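Local coordinates for periplasmic binding protein (Veillonella parvula, PDB 4MO9) that probably binds an iron-carrying solute, such as a siderophore, in the periplasm and hands it to an ABC importer, as TroA-like binding proteins do, at residues P200-V206 / P257-M263; F52-A57 / Y352-F358; E152-Q158 / S178-T182; L276-E282 / S361-M366. All coordinates share one frame; numbering follows the deposited sequence.

Contact 1 of 4, residues P200-V206 / P257-M263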
# COMPACT_ATOMS: atom_id res chain seq x y z
N PRO A 200 22.24 -6.60 -5.38
CA PRO A 200 22.53 -5.19 -5.68
C PRO A 200 22.26 -4.34 -4.45
O PRO A 200 21.30 -4.60 -3.72
CB PRO A 200 21.54 -4.85 -6.80
CG PRO A 200 20.48 -5.86 -6.71
CD PRO A 200 21.11 -7.12 -6.17
N THR A 201 23.12 -3.36 -4.22
CA THR A 201 22.93 -2.40 -3.15
C THR A 201 21.92 -1.37 -3.62
O THR A 201 21.93 -0.96 -4.78
CB THR A 201 24.25 -1.70 -2.76
OG1 THR A 201 24.90 -1.18 -3.94
CG2 THR A 201 25.20 -2.68 -2.06
N VAL A 202 21.02 -0.96 -2.72
CA VAL A 202 19.98 -0.02 -3.10
C VAL A 202 19.79 1.10 -2.07
O VAL A 202 19.78 0.84 -0.86
CB VAL A 202 18.64 -0.76 -3.38
CG1 VAL A 202 18.19 -1.56 -2.17
CG2 VAL A 202 17.55 0.22 -3.79
N TYR A 203 19.66 2.33 -2.54
CA TYR A 203 19.26 3.44 -1.68
C TYR A 203 17.78 3.74 -1.93
O TYR A 203 17.37 3.95 -3.08
CB TYR A 203 20.12 4.69 -1.90
CG TYR A 203 19.54 5.91 -1.24
CD1 TYR A 203 19.27 5.92 0.12
CD2 TYR A 203 19.25 7.06 -1.97
CE1 TYR A 203 18.71 7.02 0.75
CE2 TYR A 203 18.69 8.17 -1.36
CZ TYR A 203 18.42 8.15 0.00
OH TYR A 203 17.87 9.24 0.62
N LEU A 204 16.99 3.75 -0.86
CA LEU A 204 15.54 3.92 -0.96
C LEU A 204 15.14 5.24 -0.31
O LEU A 204 15.59 5.56 0.79
CB LEU A 204 14.82 2.79 -0.22
CG LEU A 204 15.09 1.34 -0.62
CD1 LEU A 204 14.48 0.38 0.41
CD2 LEU A 204 14.52 1.04 -1.99
N GLU A 205 14.30 6.02 -0.98
CA GLU A 205 13.87 7.29 -0.39
C GLU A 205 12.45 7.63 -0.80
O GLU A 205 12.09 7.47 -1.98
CB GLU A 205 14.82 8.44 -0.77
CG GLU A 205 14.47 9.77 -0.06
CD GLU A 205 15.23 10.98 -0.60
OE1 GLU A 205 16.44 10.86 -0.91
OE2 GLU A 205 14.62 12.07 -0.71
N VAL A 206 11.64 8.06 0.17
CA VAL A 206 10.33 8.63 -0.14
C VAL A 206 10.57 10.04 -0.68
O VAL A 206 11.13 10.90 0.03
CB VAL A 206 9.42 8.71 1.11
CG1 VAL A 206 7.99 9.05 0.70
CG2 VAL A 206 9.43 7.37 1.84
N PRO A 257 25.49 3.52 -4.23
CA PRO A 257 24.69 2.30 -4.41
C PRO A 257 24.51 1.89 -5.87
O PRO A 257 24.55 2.75 -6.77
CB PRO A 257 23.34 2.67 -3.79
CG PRO A 257 23.26 4.17 -3.96
CD PRO A 257 24.67 4.67 -3.78
N ASP A 258 24.32 0.59 -6.12
CA ASP A 258 24.05 0.09 -7.46
C ASP A 258 22.76 0.67 -8.03
O ASP A 258 22.66 0.95 -9.23
CB ASP A 258 23.94 -1.44 -7.46
CG ASP A 258 25.27 -2.13 -7.15
OD1 ASP A 258 26.32 -1.68 -7.65
OD2 ASP A 258 25.25 -3.14 -6.42
N ILE A 259 21.77 0.85 -7.16
CA ILE A 259 20.42 1.23 -7.57
C ILE A 259 19.87 2.30 -6.62
O ILE A 259 20.17 2.29 -5.42
CB ILE A 259 19.49 -0.03 -7.58
CG1 ILE A 259 19.96 -1.02 -8.66
CG2 ILE A 259 18.02 0.34 -7.78
CD1 ILE A 259 19.30 -2.40 -8.57
N ILE A 260 19.13 3.26 -7.16
CA ILE A 260 18.43 4.27 -6.36
C ILE A 260 16.95 4.16 -6.72
O ILE A 260 16.61 4.06 -7.91
CB ILE A 260 18.93 5.71 -6.68
CG1 ILE A 260 20.34 5.95 -6.12
CG2 ILE A 260 17.97 6.76 -6.10
CD1 ILE A 260 20.97 7.30 -6.59
N MSE A 261 16.07 4.17 -5.73
CA MSE A 261 14.64 4.21 -6.01
C MSE A 261 14.00 5.30 -5.16
O MSE A 261 14.11 5.28 -3.93
CB MSE A 261 13.99 2.85 -5.73
CG MSE A 261 12.60 2.73 -6.33
SE MSE A 261 11.77 1.00 -5.96
CE MSE A 261 13.26 -0.10 -6.60
N ILE A 262 13.37 6.27 -5.83
CA ILE A 262 12.70 7.38 -5.16
C ILE A 262 11.18 7.18 -5.22
O ILE A 262 10.62 7.14 -6.31
CB ILE A 262 13.01 8.73 -5.85
CG1 ILE A 262 14.52 8.93 -6.02
CG2 ILE A 262 12.38 9.89 -5.08
CD1 ILE A 262 15.28 9.07 -4.72
N MSE A 263 10.52 7.08 -4.07
CA MSE A 263 9.08 6.79 -4.07
C MSE A 263 8.25 8.03 -4.42
O MSE A 263 8.53 9.14 -3.94
CB MSE A 263 8.64 6.17 -2.74
CG MSE A 263 9.53 5.00 -2.28
SE MSE A 263 9.83 3.63 -3.64
CE MSE A 263 11.34 2.79 -2.74
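Thr201 and Asp258 grip each other at the N-terminal end of a parallel strand pair. The backbone N of Asp258 donates to Thr201 OG1 at 2.9 Å, while Thr201 N returns a bond to Asp258 OD2 at 3.1 Å, nearly straight at 165° and arriving on the anti side of the carboxylate, somewhat out of its plane. The threonine hydroxyl sits between backbone N and carbonyl carbon (chi1 51°), which turns OG1 to the aspartate; its own bond to OD2 is weak. Asp258 OD1 pairs with Lys303. With an alanine at this aspartate's place, Thr201 N would probably lose its acceptor and Lys303 its carboxylate mate.

Beyond this clasp, strands 201-206 and 259-263 run 4.6 Å apart at 13°, in the core of the mixed sheet of the C-terminal lobe. Thr201, Tyr203 and Glu205 carry the bonds of the parallel pair, from Ile259 N to Thr201 O, through Tyr203 N to Ile259 O (2.9 Å), to Met263 N on Glu205 O.

Val202, Leu204, Met261 and Met263 share one face, where Leu204 CD2 meets the selenomethionine methyl Met263 CE at 3.7 Å; helices 224-230 and 324-334 pack over it. On the other face Tyr203 CB rests on Pro257 CG at 3.8 Å, and Ile262 CD1 reaches Glu205 CB. Tyr203 OH donates to Glu205 OE1 (2.6 Å), out of the carboxylate plane, and Arg296 forms a salt bridge to the same oxygen.

Contact 2 of 4, residues F52-A57 / Y352-F358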
# COMPACT_ATOMS: atom_id res chain seq x y z
N PHE A 52 -10.81 -0.99 2.54
CA PHE A 52 -11.47 -0.35 1.38
C PHE A 52 -11.20 -0.99 0.02
O PHE A 52 -12.13 -1.35 -0.70
CB PHE A 52 -11.14 1.14 1.30
CG PHE A 52 -11.68 1.80 0.06
CD1 PHE A 52 -10.85 2.06 -1.03
CD2 PHE A 52 -13.03 2.13 -0.03
CE1 PHE A 52 -11.35 2.65 -2.19
CE2 PHE A 52 -13.54 2.72 -1.19
CZ PHE A 52 -12.70 2.98 -2.27
N PHE A 53 -9.93 -1.13 -0.35
CA PHE A 53 -9.61 -1.71 -1.66
C PHE A 53 -10.04 -3.17 -1.75
O PHE A 53 -10.50 -3.62 -2.80
CB PHE A 53 -8.13 -1.59 -1.97
CG PHE A 53 -7.77 -0.31 -2.68
CD1 PHE A 53 -6.87 0.58 -2.11
CD2 PHE A 53 -8.33 -0.00 -3.91
CE1 PHE A 53 -6.54 1.76 -2.75
CE2 PHE A 53 -7.99 1.18 -4.56
CZ PHE A 53 -7.10 2.06 -3.98
N THR A 54 -9.88 -3.92 -0.66
CA THR A 54 -10.36 -5.31 -0.65
C THR A 54 -11.88 -5.37 -0.82
O THR A 54 -12.40 -6.15 -1.63
CB THR A 54 -9.92 -6.03 0.63
OG1 THR A 54 -8.50 -5.88 0.78
CG2 THR A 54 -10.28 -7.52 0.56
N ILE A 55 -12.59 -4.53 -0.08
CA ILE A 55 -14.05 -4.52 -0.19
C ILE A 55 -14.49 -4.16 -1.61
O ILE A 55 -15.38 -4.81 -2.18
CB ILE A 55 -14.68 -3.59 0.87
CG1 ILE A 55 -14.40 -4.15 2.27
CG2 ILE A 55 -16.17 -3.44 0.65
CD1 ILE A 55 -14.95 -3.28 3.44
N SER A 56 -13.84 -3.15 -2.20
CA SER A 56 -14.19 -2.74 -3.56
C SER A 56 -13.93 -3.88 -4.53
O SER A 56 -14.69 -4.09 -5.47
CB SER A 56 -13.38 -1.51 -3.97
OG SER A 56 -13.56 -0.44 -3.06
N ALA A 57 -12.84 -4.61 -4.31
CA ALA A 57 -12.49 -5.72 -5.19
C ALA A 57 -13.48 -6.88 -5.07
O ALA A 57 -13.70 -7.62 -6.04
CB ALA A 57 -11.07 -6.19 -4.88
N TYR A 352 -6.90 -4.15 -11.30
CA TYR A 352 -8.01 -3.23 -11.55
C TYR A 352 -9.03 -3.82 -12.53
O TYR A 352 -10.23 -3.85 -12.23
CB TYR A 352 -7.51 -1.89 -12.10
CG TYR A 352 -7.13 -0.88 -11.05
CD1 TYR A 352 -5.94 -1.00 -10.35
CD2 TYR A 352 -7.95 0.21 -10.77
CE1 TYR A 352 -5.57 -0.07 -9.38
CE2 TYR A 352 -7.61 1.14 -9.80
CZ TYR A 352 -6.41 1.01 -9.11
OH TYR A 352 -6.06 1.93 -8.14
N ASP A 353 -8.56 -4.26 -13.70
CA ASP A 353 -9.45 -4.80 -14.74
C ASP A 353 -10.32 -5.94 -14.21
O ASP A 353 -11.53 -5.99 -14.46
CB ASP A 353 -8.64 -5.31 -15.94
CG ASP A 353 -8.07 -4.19 -16.80
OD1 ASP A 353 -8.52 -3.03 -16.69
OD2 ASP A 353 -7.15 -4.48 -17.60
N LYS A 354 -9.71 -6.85 -13.46
CA LYS A 354 -10.40 -8.05 -12.96
C LYS A 354 -11.36 -7.80 -11.80
O LYS A 354 -12.45 -8.39 -11.77
CB LYS A 354 -9.39 -9.13 -12.55
CG LYS A 354 -8.88 -9.99 -13.70
CD LYS A 354 -7.79 -10.96 -13.24
CE LYS A 354 -8.32 -11.98 -12.23
NZ LYS A 354 -9.26 -12.97 -12.83
N PHE A 355 -10.97 -6.96 -10.84
CA PHE A 355 -11.69 -6.89 -9.55
C PHE A 355 -12.30 -5.53 -9.19
O PHE A 355 -13.35 -5.48 -8.55
CB PHE A 355 -10.76 -7.31 -8.41
CG PHE A 355 -10.17 -8.67 -8.58
CD1 PHE A 355 -10.99 -9.79 -8.68
CD2 PHE A 355 -8.79 -8.84 -8.63
CE1 PHE A 355 -10.45 -11.06 -8.83
CE2 PHE A 355 -8.24 -10.11 -8.78
CZ PHE A 355 -9.07 -11.22 -8.88
N LEU A 356 -11.63 -4.44 -9.56
CA LEU A 356 -12.04 -3.12 -9.09
C LEU A 356 -13.10 -2.45 -9.97
O LEU A 356 -13.09 -2.59 -11.19
CB LEU A 356 -10.82 -2.21 -8.89
CG LEU A 356 -9.90 -2.62 -7.74
CD1 LEU A 356 -8.64 -1.75 -7.66
CD2 LEU A 356 -10.65 -2.57 -6.41
N PRO A 357 -14.04 -1.74 -9.33
CA PRO A 357 -15.07 -0.99 -10.06
C PRO A 357 -14.55 0.36 -10.55
O PRO A 357 -15.34 1.16 -11.07
CB PRO A 357 -16.14 -0.77 -9.00
CG PRO A 357 -15.38 -0.69 -7.71
CD PRO A 357 -14.20 -1.64 -7.87
N PHE A 358 -13.26 0.62 -10.38
CA PHE A 358 -12.66 1.89 -10.81
C PHE A 358 -11.75 1.63 -12.01
O PHE A 358 -11.06 0.60 -12.04
CB PHE A 358 -11.87 2.52 -9.66
CG PHE A 358 -12.60 2.52 -8.34
CD1 PHE A 358 -13.75 3.28 -8.16
CD2 PHE A 358 -12.14 1.76 -7.27
CE1 PHE A 358 -14.43 3.28 -6.95
CE2 PHE A 358 -12.81 1.74 -6.06
CZ PHE A 358 -13.96 2.51 -5.89
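Phe52 and Phe358, with Leu356 and Ala57 beside them, make a buried, almost wholly apolar contact between the start of helix 52-59 and the chain leaving helix 344-355; no hydrogen bond spans it. The evidence is in the branches that touch. Leu356 enters with CG beside its backbone N (chi1 -69°), and its two methyls divide the work: CD2 lies 3.7 Å from Ala57 N and also touches Ser56 CB, whereas CD1 reaches Phe53 CD2 at 4.1 Å. CD1 also lies 3.5 Å above the centre of the Tyr352 ring, one helical turn earlier, so the leucine is held between that ring and helix 52-59.

The two segments come closest backbone to backbone at Ala57 and Phe355, where CB meets CB at 3.7 Å. The carbonyl oxygens of these residues are 3.3 Å apart, Ala57 O to Phe355 O, and both are acceptors; Arg173 of helix 171-194 donates to the first and, weakly, to the second, which probably offsets their repulsion. Through Arg173 the long helix 171-194, which runs between the lobes in TroA-like binding proteins, is tied to the place where the C-terminal chain packs on helix 52-59 of the N-terminal lobe.

Further along, the Phe52 and Phe358 rings approach from opposite directions, CZ to CZ at 3.9 Å. Phe358 also carries Ser56 OG at its edge, near the ring plane, while Pro357 CG covers one of its faces. Ser56 OG donates to Phe52 O at 2.9 Å from above the carbonyl plane (40° out of it), so that oxygen accepts from both the serine hydroxyl and Ser56 N. Phe85 of helix 79-88 stacks on Phe358.

Contact 3 of 4, residues E152-Q158 / S178-T182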
# COMPACT_ATOMS: atom_id res chain seq x y z
N GLU A 152 3.28 -7.70 5.43
CA GLU A 152 3.83 -8.18 4.17
C GLU A 152 4.26 -9.65 4.27
O GLU A 152 5.35 -10.03 3.81
CB GLU A 152 4.99 -7.30 3.70
CG GLU A 152 4.68 -5.79 3.63
CD GLU A 152 3.78 -5.40 2.46
OE1 GLU A 152 3.08 -6.29 1.90
OE2 GLU A 152 3.76 -4.20 2.09
N LYS A 153 3.41 -10.48 4.88
CA LYS A 153 3.63 -11.91 4.87
C LYS A 153 2.50 -12.55 4.09
O LYS A 153 1.34 -12.14 4.23
CB LYS A 153 3.63 -12.49 6.28
CG LYS A 153 4.62 -11.89 7.26
CD LYS A 153 4.39 -12.51 8.63
CE LYS A 153 5.20 -11.85 9.73
NZ LYS A 153 4.84 -12.47 11.05
N LEU A 154 2.83 -13.54 3.27
CA LEU A 154 1.83 -14.21 2.45
C LEU A 154 0.61 -14.69 3.26
O LEU A 154 -0.53 -14.39 2.90
CB LEU A 154 2.47 -15.39 1.70
CG LEU A 154 1.54 -16.17 0.77
CD1 LEU A 154 0.97 -15.26 -0.31
CD2 LEU A 154 2.28 -17.35 0.16
N GLU A 155 0.86 -15.41 4.35
CA GLU A 155 -0.25 -15.92 5.16
C GLU A 155 -1.17 -14.81 5.71
O GLU A 155 -2.40 -14.98 5.78
CB GLU A 155 0.26 -16.79 6.31
CG GLU A 155 -0.90 -17.40 7.12
CD GLU A 155 -0.50 -17.87 8.50
OE1 GLU A 155 0.67 -17.66 8.89
OE2 GLU A 155 -1.36 -18.45 9.20
N SER A 156 -0.58 -13.69 6.12
CA SER A 156 -1.37 -12.57 6.63
C SER A 156 -2.24 -11.94 5.55
O SER A 156 -3.39 -11.58 5.79
CB SER A 156 -0.48 -11.51 7.26
OG SER A 156 0.12 -12.01 8.44
N HIS A 157 -1.69 -11.79 4.35
CA HIS A 157 -2.48 -11.28 3.23
C HIS A 157 -3.60 -12.26 2.90
O HIS A 157 -4.75 -11.84 2.73
CB HIS A 157 -1.61 -11.06 1.99
CG HIS A 157 -1.07 -9.67 1.87
ND1 HIS A 157 -1.46 -8.81 0.86
CD2 HIS A 157 -0.18 -9.01 2.62
CE1 HIS A 157 -0.82 -7.66 1.00
NE2 HIS A 157 -0.04 -7.75 2.06
N GLN A 158 -3.27 -13.54 2.79
CA GLN A 158 -4.29 -14.55 2.48
C GLN A 158 -5.40 -14.56 3.53
O GLN A 158 -6.60 -14.64 3.20
CB GLN A 158 -3.66 -15.94 2.39
CG GLN A 158 -2.67 -16.11 1.22
CD GLN A 158 -2.03 -17.50 1.21
OE1 GLN A 158 -1.88 -18.13 2.27
NE2 GLN A 158 -1.69 -17.99 0.02
N SER A 178 -7.14 -13.96 -3.58
CA SER A 178 -6.04 -14.59 -2.85
C SER A 178 -5.12 -15.37 -3.78
O SER A 178 -3.89 -15.34 -3.63
CB SER A 178 -6.61 -15.54 -1.79
OG SER A 178 -5.56 -16.06 -0.99
N LYS A 179 -5.69 -16.07 -4.75
CA LYS A 179 -4.88 -16.84 -5.69
C LYS A 179 -4.14 -15.91 -6.64
O LYS A 179 -2.98 -16.17 -6.99
CB LYS A 179 -5.73 -17.86 -6.45
CG LYS A 179 -6.19 -19.03 -5.58
CD LYS A 179 -7.09 -19.96 -6.37
CE LYS A 179 -7.57 -21.12 -5.49
NZ LYS A 179 -8.43 -22.04 -6.28
N PHE A 180 -4.79 -14.84 -7.07
CA PHE A 180 -4.13 -13.83 -7.91
C PHE A 180 -2.89 -13.31 -7.20
O PHE A 180 -1.81 -13.17 -7.80
CB PHE A 180 -5.09 -12.66 -8.18
CG PHE A 180 -4.48 -11.54 -8.98
CD1 PHE A 180 -4.69 -11.45 -10.35
CD2 PHE A 180 -3.71 -10.56 -8.36
CE1 PHE A 180 -4.14 -10.40 -11.10
CE2 PHE A 180 -3.15 -9.50 -9.10
CZ PHE A 180 -3.37 -9.43 -10.47
N TYR A 181 -3.06 -12.98 -5.92
CA TYR A 181 -1.98 -12.43 -5.11
C TYR A 181 -0.90 -13.48 -4.89
O TYR A 181 0.31 -13.19 -5.03
CB TYR A 181 -2.51 -11.98 -3.75
CG TYR A 181 -1.45 -11.30 -2.91
CD1 TYR A 181 -1.23 -9.93 -3.02
CD2 TYR A 181 -0.67 -12.02 -2.01
CE1 TYR A 181 -0.25 -9.29 -2.27
CE2 TYR A 181 0.30 -11.40 -1.24
CZ TYR A 181 0.51 -10.03 -1.37
OH TYR A 181 1.49 -9.41 -0.62
N THR A 182 -1.34 -14.68 -4.53
CA THR A 182 -0.45 -15.79 -4.20
C THR A 182 0.37 -16.25 -5.40
O THR A 182 1.58 -16.51 -5.24
CB THR A 182 -1.24 -16.99 -3.61
OG1 THR A 182 -1.97 -16.55 -2.45
CG2 THR A 182 -0.29 -18.13 -3.19
O HOH W 1 -6.99 -16.78 1.12
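Leu154, His157 and Gln158 face Ser178, Tyr181 and Thr182 across an antiparallel helix pair, the segment axes 10.4 Å apart and 160° between their directions. Helices 154-168 and 171-194 follow each other closely in the chain and form a helical hairpin; 171-194 belongs to the long helical backbone that links the lobes in TroA-like binding proteins. The closest CA pair is Gln158 and Ser178, at 5.6 Å.

At the centre the His157 and Tyr181 rings lie nearly parallel, planes 13° apart, but slid so far that they barely overlap: the phenol oxygen, rather than the ring centre, sits over the imidazole. His157 ND1 comes 3.2 Å from Tyr181 CZ. Tyr181 has CG anti to the backbone N, which extends the ring across to the other helix, and its hydroxyl is bonded to Asp323. Leu154 CD1 closes on the edge of the same ring, near its plane, 4.0 Å from Tyr181 CD2. A serine in place of His157 would probably open a gap over the Tyr181 hydroxyl and leave its ring less restrained.

Water 1 links Gln158 O, to which it donates, with Ser178 OG. The extended Gln158 side chain turns its NE2 to Thr182 OG1, 2.9 Å away, in the amide plane and almost straight at 174°; that hydroxyl in turn donates to Ser178 O at 2.6 Å, on the face of the carbonyl away from Thr182 N.

Contact 4 of 4, residues L276-E282 / S361-M366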
# COMPACT_ATOMS: atom_id res chain seq x y z
N LEU A 276 3.54 10.42 -8.75
CA LEU A 276 2.98 9.20 -9.34
C LEU A 276 1.50 9.13 -8.97
O LEU A 276 1.05 9.92 -8.13
CB LEU A 276 3.71 7.96 -8.82
CG LEU A 276 5.17 7.80 -9.31
CD1 LEU A 276 5.78 6.53 -8.70
CD2 LEU A 276 5.21 7.76 -10.81
N GLY A 277 0.76 8.21 -9.59
CA GLY A 277 -0.65 8.03 -9.29
C GLY A 277 -1.56 8.47 -10.43
O GLY A 277 -1.14 8.52 -11.59
N PHE A 278 -2.81 8.80 -10.10
CA PHE A 278 -3.80 9.16 -11.13
C PHE A 278 -3.57 10.52 -11.75
O PHE A 278 -4.03 10.77 -12.87
CB PHE A 278 -5.22 9.09 -10.54
CG PHE A 278 -5.67 7.69 -10.23
CD1 PHE A 278 -6.10 6.84 -11.25
CD2 PHE A 278 -5.65 7.22 -8.92
CE1 PHE A 278 -6.50 5.54 -10.97
CE2 PHE A 278 -6.05 5.92 -8.63
CZ PHE A 278 -6.48 5.08 -9.66
N GLU A 279 -2.88 11.40 -11.03
CA GLU A 279 -2.57 12.73 -11.55
C GLU A 279 -1.09 12.81 -11.87
O GLU A 279 -0.34 13.52 -11.20
CB GLU A 279 -2.91 13.80 -10.53
CG GLU A 279 -4.29 13.67 -9.98
CD GLU A 279 -5.11 14.92 -10.13
OE1 GLU A 279 -4.53 15.98 -10.48
OE2 GLU A 279 -6.33 14.85 -9.91
N ALA A 280 -0.69 12.08 -12.90
CA ALA A 280 0.71 11.95 -13.24
C ALA A 280 0.79 11.70 -14.73
O ALA A 280 -0.06 11.01 -15.28
CB ALA A 280 1.33 10.79 -12.48
N THR A 281 1.79 12.28 -15.37
CA THR A 281 2.05 11.98 -16.77
C THR A 281 3.49 11.48 -16.92
O THR A 281 4.33 11.77 -16.07
CB THR A 281 1.86 13.21 -17.66
OG1 THR A 281 2.94 14.13 -17.44
CG2 THR A 281 0.53 13.88 -17.36
N GLU A 282 3.75 10.73 -17.98
CA GLU A 282 5.08 10.19 -18.24
C GLU A 282 6.16 11.29 -18.26
O GLU A 282 7.18 11.18 -17.59
CB GLU A 282 5.08 9.41 -19.55
CG GLU A 282 6.44 8.90 -20.00
CD GLU A 282 6.92 7.70 -19.20
OE1 GLU A 282 6.08 7.03 -18.56
OE2 GLU A 282 8.15 7.44 -19.21
N SER A 361 -5.76 3.83 -14.63
CA SER A 361 -5.01 4.85 -15.38
C SER A 361 -3.91 5.44 -14.50
O SER A 361 -3.71 5.01 -13.36
CB SER A 361 -5.91 5.97 -15.90
OG SER A 361 -6.37 6.77 -14.84
N GLY A 362 -3.17 6.42 -15.03
CA GLY A 362 -2.11 7.05 -14.26
C GLY A 362 -0.77 6.34 -14.40
O GLY A 362 -0.64 5.43 -15.23
N ILE A 363 0.21 6.74 -13.59
CA ILE A 363 1.58 6.23 -13.68
C ILE A 363 2.03 5.77 -12.29
O ILE A 363 1.95 6.53 -11.33
CB ILE A 363 2.55 7.33 -14.17
CG1 ILE A 363 2.02 7.99 -15.45
CG2 ILE A 363 3.96 6.77 -14.34
CD1 ILE A 363 2.20 7.15 -16.70
N TRP A 364 2.53 4.54 -12.20
CA TRP A 364 2.74 3.90 -10.89
C TRP A 364 4.16 3.40 -10.71
O TRP A 364 4.59 3.11 -9.59
CB TRP A 364 1.72 2.75 -10.72
CG TRP A 364 0.34 3.26 -10.86
CD1 TRP A 364 -0.38 3.39 -12.03
CD2 TRP A 364 -0.50 3.77 -9.81
NE1 TRP A 364 -1.62 3.93 -11.75
CE2 TRP A 364 -1.71 4.18 -10.41
CE3 TRP A 364 -0.34 3.92 -8.43
CZ2 TRP A 364 -2.77 4.72 -9.65
CZ3 TRP A 364 -1.38 4.46 -7.69
CH2 TRP A 364 -2.57 4.86 -8.30
N PHE A 365 4.89 3.31 -11.82
CA PHE A 365 6.26 2.83 -11.82
C PHE A 365 7.03 3.63 -12.84
O PHE A 365 6.45 4.16 -13.80
CB PHE A 365 6.33 1.35 -12.18
CG PHE A 365 5.57 0.46 -11.22
CD1 PHE A 365 6.05 0.23 -9.93
CD2 PHE A 365 4.39 -0.16 -11.61
CE1 PHE A 365 5.35 -0.59 -9.05
CE2 PHE A 365 3.69 -0.99 -10.74
CZ PHE A 365 4.18 -1.21 -9.45
N MSE A 366 8.35 3.73 -12.67
CA MSE A 366 9.11 4.61 -13.54
C MSE A 366 10.58 4.29 -13.53
O MSE A 366 11.17 4.05 -12.47
CB MSE A 366 8.89 6.07 -13.14
CG MSE A 366 10.00 6.99 -13.58
SE MSE A 366 9.27 8.42 -14.63
CE MSE A 366 8.53 7.31 -16.07
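Trp364 and Phe278 meet in a T-shaped pair: the six-membered ring of the tryptophan directs its edge at the face of the phenylalanine, with planes at 86° and centroids 5.1 Å apart. Trp364 CZ2 comes nearest, 3.6 Å from Phe278 CE2 and offset toward the rim of that ring, with CH2 beside it. The indole is fixed from two further sides. Gly277 CA lies 3.8 Å from the centroid of its six-membered ring and 10° off the normal, a CH-pi contact over the face, while NE1 donates to Ser361 O close to the ring plane. CG of Trp364 stands beside its backbone N (chi1 -57°), which brings the indole face against Gly277 although its CB points away from it.

The backbones are held by two hydrogen bonds between Gly277 and Ile363: Gly277 N reaches Ile363 O at 2.7 Å, and Ile363 N reaches Gly277 O at 3.0 Å, together making a single antiparallel bridge. Gly362 CA packs 3.2 Å from Gly277 O, where a side chain on Gly362 would clash. Ile363 packs its CG2 against Leu276 CD2 at 3.9 Å and its CB against Ala280 CB. At the start of helix 282-295 the selenomethionine methyl Met366 CE comes up to the Glu282 carboxylate, 3.2 Å from OE2.

Helix 79-88 of the N-terminal lobe backs the aromatic pair: His84 stacks on Phe278 and Asp80 accepts from Phe278 N. The single bridge joins the loop before helix 282-295 to the approach to strand 365-367, the antiparallel edge strand of the C-terminal mixed sheet, beside helix 79-88.

In the fold
From the N terminus, helix 52-59 opens contact 2, which closes only at 352-358, bringing the chain after helix 344-355 back to the N-terminal lobe; contacts 1 and 3 both fall within that span. Contact 3 closes first, pairing two successive helices, the second of which, 171-194, leads into strand 201-206 of contact 1. That contact closes at 257-263 within the C-terminal sheet, before contact 4 opens at 276-282. Contact 4 ends at 361-366, beyond contact 2, so the two cross, and they touch where Tyr352 OH packs on Phe278 CZ. Contacts 2 and 3 meet through Phe355 and Phe180. Contact 4 ties a loop to the edge of contact 1's sheet, nearest atoms about 5 Å apart.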